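Local coordinates for COPII coat assembly protein SEC16 (Saccharomyces cerevisiae, PDB 3MZK), which helps initiate assembly of the COPII coat that forms transport vesicles at the endoplasmic reticulum and selects their cargo, and also takes part in autophagy, at residues S353-L366 against G375-L389. Numbering follows the deposited sequence.
Sequences SSILPQKIYHASLL and GTKYTDYLSSSVRKL
Y378 is a knob in a hole formed by K359, H362, A363 and L366 of helix 356-368. Its CB rests 4.0 Å from A363 CB, and its CD2 edge atom lies 4.0 Å from L366 CD1, the leucine crossing it at about a right angle. H362 meets the outer end of the phenol obliquely, ring centroids 4.5 Å apart and planes inclined at 61°; the imidazole gets there because its CG stands anti to the backbone N (chi1 -177°). The phenol OH is hydrogen-bonded to E337 on helix 330-344, so the polar end of this buried ring is satisfied beyond the helix pair. A leucine in place of Y378 would probably leave E337 without this partner and H362 without the ring it packs against.

Helices 356-368 and 372-387 form an antiparallel hairpin, in which the axes of 356-366 and 375-387 approach to 8.9 Å, within the Sec23-binding domain of Sec16, an alpha-helical region of the TPR clan. Small residues suit the end nearest the turn: A363 and G375 let the backbones come within 5.1 Å, CA to CA.

Aliphatic packing takes over farther along. L382 branches between K359 and I360, its CD2 lying 3.6 Å from K359 CD and its CD1 touching I360 CG1. L356 and L382 run past each other in opposite directions, CD2 against CD2, and L356 CD2 also meets S385 OG, whereas L356 CD1 faces L389 CD1 tip to tip, 3.9 Å apart. I360 continues to L399 and V406 of helix 394-409, extending the apolar layer.

K359 serves two roles. The apolar methylenes of its extended chain suit it to lie on L382, while its NZ passes the edge of the Y381 ring, near its plane, to reach a salt bridge with E340.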
loop_
_atom_site.group_PDB
_atom_site.type_symbol
_atom_site.label_atom_id
_atom_site.label_comp_id
_atom_site.label_asym_id
_atom_site.label_seq_id
_atom_site.Cartn_x
_atom_site.Cartn_y
_atom_site.Cartn_z
ATOM N N SER B 353 -4.259 29.349 -11.953
ATOM C CA SER B 353 -5.195 30.260 -12.592
ATOM C C SER B 353 -5.786 31.235 -11.580
ATOM O O SER B 353 -6.015 32.404 -11.891
ATOM C CB SER B 353 -6.320 29.472 -13.258
ATOM O OG SER B 353 -5.806 28.620 -14.261
ATOM N N SER B 354 -6.032 30.750 -10.369
ATOM C CA SER B 354 -6.729 31.543 -9.365
ATOM C C SER B 354 -6.011 32.849 -9.024
ATOM O O SER B 354 -6.622 33.765 -8.478
ATOM C CB SER B 354 -6.962 30.725 -8.093
ATOM O OG SER B 354 -5.733 30.372 -7.490
ATOM N N ILE B 355 -4.723 32.937 -9.347
ATOM C CA ILE B 355 -3.953 34.127 -9.004
ATOM C C ILE B 355 -3.647 35.038 -10.196
ATOM O O ILE B 355 -3.014 36.082 -10.034
ATOM C CB ILE B 355 -2.631 33.788 -8.272
ATOM C CG1 ILE B 355 -1.603 33.215 -9.245
ATOM C CG2 ILE B 355 -2.889 32.847 -7.113
ATOM C CD1 ILE B 355 -0.191 33.297 -8.737
ATOM N N LEU B 356 -4.091 34.653 -11.387
ATOM C CA LEU B 356 -3.913 35.506 -12.562
ATOM C C LEU B 356 -4.476 36.914 -12.346
ATOM O O LEU B 356 -3.823 37.905 -12.676
ATOM C CB LEU B 356 -4.519 34.862 -13.809
ATOM C CG LEU B 356 -3.646 33.780 -14.449
ATOM C CD1 LEU B 356 -4.448 32.891 -15.390
ATOM C CD2 LEU B 356 -2.472 34.421 -15.172
ATOM N N PRO B 357 -5.695 37.011 -11.793
ATOM C CA PRO B 357 -6.216 38.336 -11.459
ATOM C C PRO B 357 -5.235 39.123 -10.601
ATOM O O PRO B 357 -5.033 40.309 -10.848
ATOM C CB PRO B 357 -7.474 38.011 -10.661
ATOM C CG PRO B 357 -7.930 36.730 -11.240
ATOM C CD PRO B 357 -6.690 35.957 -11.541
ATOM N N GLN B 358 -4.623 38.470 -9.618
ATOM C CA GLN B 358 -3.700 39.154 -8.720
ATOM C C GLN B 358 -2.480 39.657 -9.476
ATOM O O GLN B 358 -1.945 40.709 -9.152
ATOM C CB GLN B 358 -3.273 38.244 -7.569
ATOM C CG GLN B 358 -2.537 38.964 -6.450
ATOM C CD GLN B 358 -2.099 38.023 -5.333
ATOM O OE1 GLN B 358 -2.317 38.295 -4.151
ATOM N NE2 GLN B 358 -1.468 36.915 -5.707
ATOM N N LYS B 359 -2.045 38.906 -10.485
ATOM C CA LYS B 359 -0.906 39.312 -11.305
ATOM C C LYS B 359 -1.209 40.572 -12.116
ATOM O O LYS B 359 -0.362 41.460 -12.242
ATOM C CB LYS B 359 -0.483 38.184 -12.244
ATOM C CG LYS B 359 0.116 36.983 -11.543
ATOM C CD LYS B 359 0.716 36.023 -12.551
ATOM C CE LYS B 359 1.196 34.751 -11.892
ATOM N NZ LYS B 359 1.623 33.762 -12.918
ATOM N N ILE B 360 -2.416 40.638 -12.672
ATOM C CA ILE B 360 -2.845 41.806 -13.431
ATOM C C ILE B 360 -2.933 43.003 -12.497
ATOM O O ILE B 360 -2.512 44.111 -12.834
ATOM C CB ILE B 360 -4.210 41.573 -14.102
ATOM C CG1 ILE B 360 -4.144 40.367 -15.042
ATOM C CG2 ILE B 360 -4.661 42.814 -14.862
ATOM C CD1 ILE B 360 -5.457 40.070 -15.724
ATOM N N TYR B 361 -3.481 42.764 -11.315
ATOM C CA TYR B 361 -3.559 43.779 -10.275
ATOM C C TYR B 361 -2.160 44.248 -9.890
ATOM O O TYR B 361 -1.953 45.417 -9.554
ATOM C CB TYR B 361 -4.299 43.201 -9.072
ATOM C CG TYR B 361 -4.053 43.891 -7.758
ATOM C CD1 TYR B 361 -4.439 45.206 -7.554
ATOM C CD2 TYR B 361 -3.465 43.208 -6.702
ATOM C CE1 TYR B 361 -4.229 45.824 -6.337
ATOM C CE2 TYR B 361 -3.249 43.819 -5.488
ATOM C CZ TYR B 361 -3.633 45.122 -5.309
ATOM O OH TYR B 361 -3.418 45.716 -4.096
ATOM N N HIS B 362 -1.205 43.325 -9.947
ATOM C CA HIS B 362 0.195 43.629 -9.683
ATOM C C HIS B 362 0.687 44.621 -10.734
ATOM O O HIS B 362 1.222 45.675 -10.401
ATOM C CB HIS B 362 1.023 42.338 -9.709
ATOM C CG HIS B 362 2.472 42.522 -9.375
ATOM N ND1 HIS B 362 3.397 41.509 -9.501
ATOM C CD2 HIS B 362 3.155 43.602 -8.921
ATOM C CE1 HIS B 362 4.589 41.955 -9.143
ATOM N NE2 HIS B 362 4.471 43.220 -8.788
ATOM N N ALA B 363 0.486 44.282 -12.004
ATOM C CA ALA B 363 0.851 45.168 -13.109
ATOM C C ALA B 363 0.201 46.540 -12.975
ATOM O O ALA B 363 0.813 47.557 -13.278
ATOM C CB ALA B 363 0.481 44.540 -14.442
ATOM N N SER B 364 -1.046 46.559 -12.526
ATOM C CA SER B 364 -1.757 47.810 -12.293
ATOM C C SER B 364 -1.046 48.640 -11.229
ATOM O O SER B 364 -0.930 49.858 -11.356
ATOM C CB SER B 364 -3.197 47.527 -11.865
ATOM O OG SER B 364 -3.977 48.705 -11.859
ATOM N N LEU B 365 -0.566 47.974 -10.182
ATOM C CA LEU B 365 0.138 48.654 -9.099
ATOM C C LEU B 365 1.457 49.265 -9.556
ATOM O O LEU B 365 1.894 50.291 -9.033
ATOM C CB LEU B 365 0.380 47.705 -7.932
ATOM C CG LEU B 365 -0.828 47.521 -7.016
ATOM C CD1 LEU B 365 -0.576 46.400 -6.030
ATOM C CD2 LEU B 365 -1.144 48.812 -6.290
ATOM N N LEU B 366 2.092 48.628 -10.532
ATOM C CA LEU B 366 3.322 49.155 -11.101
ATOM C C LEU B 366 3.050 50.434 -11.885
ATOM O O LEU B 366 3.830 51.382 -11.827
ATOM C CB LEU B 366 3.984 48.111 -11.995
ATOM C CG LEU B 366 4.564 46.915 -11.245
ATOM C CD1 LEU B 366 5.005 45.813 -12.206
ATOM C CD2 LEU B 366 5.716 47.368 -10.361
ATOM N N GLY B 375 6.052 47.095 -15.783
ATOM C CA GLY B 375 4.638 46.947 -16.062
ATOM C C GLY B 375 4.360 46.161 -17.326
ATOM O O GLY B 375 3.575 45.216 -17.307
ATOM N N THR B 376 5.000 46.550 -18.425
ATOM C CA THR B 376 4.818 45.856 -19.698
ATOM C C THR B 376 5.431 44.461 -19.665
ATOM O O THR B 376 4.929 43.546 -20.316
ATOM C CB THR B 376 5.401 46.649 -20.882
ATOM O OG1 THR B 376 6.788 46.914 -20.642
ATOM C CG2 THR B 376 4.667 47.960 -21.052
ATOM N N LYS B 377 6.513 44.297 -18.909
ATOM C CA LYS B 377 7.103 42.971 -18.726
ATOM C C LYS B 377 6.043 41.997 -18.241
ATOM O O LYS B 377 6.045 40.831 -18.618
ATOM C CB LYS B 377 8.271 43.007 -17.737
ATOM C CG LYS B 377 9.600 43.429 -18.344
ATOM C CD LYS B 377 10.740 43.239 -17.353
ATOM C CE LYS B 377 12.086 43.526 -17.996
ATOM N NZ LYS B 377 13.210 43.217 -17.070
ATOM N N TYR B 378 5.130 42.493 -17.410
ATOM C CA TYR B 378 4.043 41.676 -16.876
ATOM C C TYR B 378 2.894 41.493 -17.860
ATOM O O TYR B 378 2.471 40.370 -18.123
ATOM C CB TYR B 378 3.523 42.255 -15.561
ATOM C CG TYR B 378 4.194 41.664 -14.346
ATOM C CD1 TYR B 378 3.655 40.556 -13.701
ATOM C CD2 TYR B 378 5.376 42.199 -13.854
ATOM C CE1 TYR B 378 4.274 40.005 -12.593
ATOM C CE2 TYR B 378 5.999 41.656 -12.746
ATOM C CZ TYR B 378 5.447 40.561 -12.120
ATOM O OH TYR B 378 6.072 40.023 -11.015
ATOM N N THR B 379 2.387 42.593 -18.402
ATOM C CA THR B 379 1.289 42.512 -19.358
ATOM C C THR B 379 1.647 41.596 -20.531
ATOM O O THR B 379 0.828 40.791 -20.974
ATOM C CB THR B 379 0.857 43.905 -19.875
ATOM O OG1 THR B 379 1.875 44.452 -20.723
ATOM C CG2 THR B 379 0.593 44.847 -18.710
ATOM N N ASP B 380 2.875 41.710 -21.021
ATOM C CA ASP B 380 3.333 40.858 -22.112
ATOM C C ASP B 380 3.344 39.385 -21.713
ATOM O O ASP B 380 2.742 38.543 -22.389
ATOM C CB ASP B 380 4.716 41.297 -22.593
ATOM C CG ASP B 380 4.654 42.501 -23.514
ATOM O OD1 ASP B 380 3.561 43.088 -23.670
ATOM O OD2 ASP B 380 5.703 42.868 -24.082
ATOM N N TYR B 381 4.025 39.075 -20.615
ATOM C CA TYR B 381 4.064 37.707 -20.125
ATOM C C TYR B 381 2.658 37.181 -19.877
ATOM O O TYR B 381 2.341 36.041 -20.225
ATOM C CB TYR B 381 4.889 37.611 -18.842
ATOM C CG TYR B 381 4.727 36.289 -18.125
ATOM C CD1 TYR B 381 5.352 35.138 -18.590
ATOM C CD2 TYR B 381 3.945 36.193 -16.982
ATOM C CE1 TYR B 381 5.200 33.928 -17.936
ATOM C CE2 TYR B 381 3.787 34.989 -16.319
ATOM C CZ TYR B 381 4.416 33.861 -16.802
ATOM O OH TYR B 381 4.263 32.661 -16.142
ATOM N N LEU B 382 1.818 38.017 -19.275
ATOM C CA LEU B 382 0.467 37.606 -18.920
ATOM C C LEU B 382 -0.378 37.348 -20.157
ATOM O O LEU B 382 -1.281 36.515 -20.132
ATOM C CB LEU B 382 -0.196 38.649 -18.023
ATOM C CG LEU B 382 0.355 38.722 -16.598
ATOM C CD1 LEU B 382 -0.203 39.927 -15.853
ATOM C CD2 LEU B 382 0.055 37.432 -15.850
ATOM N N SER B 383 -0.076 38.057 -21.240
ATOM C CA SER B 383 -0.781 37.848 -22.499
ATOM C C SER B 383 -0.636 36.405 -22.958
ATOM O O SER B 383 -1.627 35.705 -23.161
ATOM C CB SER B 383 -0.276 38.809 -23.578
ATOM O OG SER B 383 -0.761 40.123 -23.356
ATOM N N SER B 384 0.602 35.957 -23.115
ATOM C CA SER B 384 0.858 34.580 -23.521
ATOM C C SER B 384 0.257 33.617 -22.507
ATOM O O SER B 384 -0.266 32.560 -22.863
ATOM C CB SER B 384 2.358 34.330 -23.653
ATOM O OG SER B 384 3.016 34.557 -22.420
ATOM N N SER B 385 0.337 33.998 -21.239
ATOM C CA SER B 385 -0.212 33.197 -20.160
ATOM C C SER B 385 -1.721 32.986 -20.333
ATOM O O SER B 385 -2.223 31.876 -20.153
ATOM C CB SER B 385 0.090 33.867 -18.817
ATOM O OG SER B 385 -0.082 32.973 -17.736
ATOM N N VAL B 386 -2.435 34.051 -20.694
ATOM C CA VAL B 386 -3.888 33.998 -20.857
ATOM C C VAL B 386 -4.307 33.358 -22.179
ATOM O O VAL B 386 -5.283 32.608 -22.232
ATOM C CB VAL B 386 -4.525 35.406 -20.764
ATOM C CG1 VAL B 386 -6.027 35.331 -20.999
ATOM C CG2 VAL B 386 -4.229 36.043 -19.418
ATOM N N ARG B 387 -3.574 33.660 -23.247
ATOM C CA ARG B 387 -3.885 33.101 -24.560
ATOM C C ARG B 387 -3.747 31.583 -24.571
ATOM O O ARG B 387 -4.231 30.916 -25.485
ATOM C CB ARG B 387 -3.023 33.742 -25.655
ATOM C CG ARG B 387 -3.516 35.122 -26.090
ATOM C CD ARG B 387 -2.710 35.691 -27.251
ATOM N NE ARG B 387 -1.392 36.169 -26.837
ATOM C CZ ARG B 387 -0.283 35.436 -26.871
ATOM N NH1 ARG B 387 -0.327 34.182 -27.302
ATOM N NH2 ARG B 387 0.871 35.957 -26.475
ATOM N N LYS B 388 -3.093 31.042 -23.547
ATOM C CA LYS B 388 -2.960 29.597 -23.397
ATOM C C LYS B 388 -4.101 29.043 -22.550
ATOM O O LYS B 388 -3.958 28.012 -21.896
ATOM C CB LYS B 388 -1.612 29.236 -22.764
ATOM N N LEU B 389 -5.232 29.739 -22.551
ATOM C CA LEU B 389 -6.403 29.304 -21.795
ATOM C C LEU B 389 -7.588 29.071 -22.727
ATOM O O LEU B 389 -7.603 29.573 -23.849
ATOM C CB LEU B 389 -6.771 30.347 -20.736
ATOM C CG LEU B 389 -5.988 30.355 -19.419
ATOM C CD1 LEU B 389 -6.211 31.657 -18.654
ATOM C CD2 LEU B 389 -6.376 29.163 -18.567
#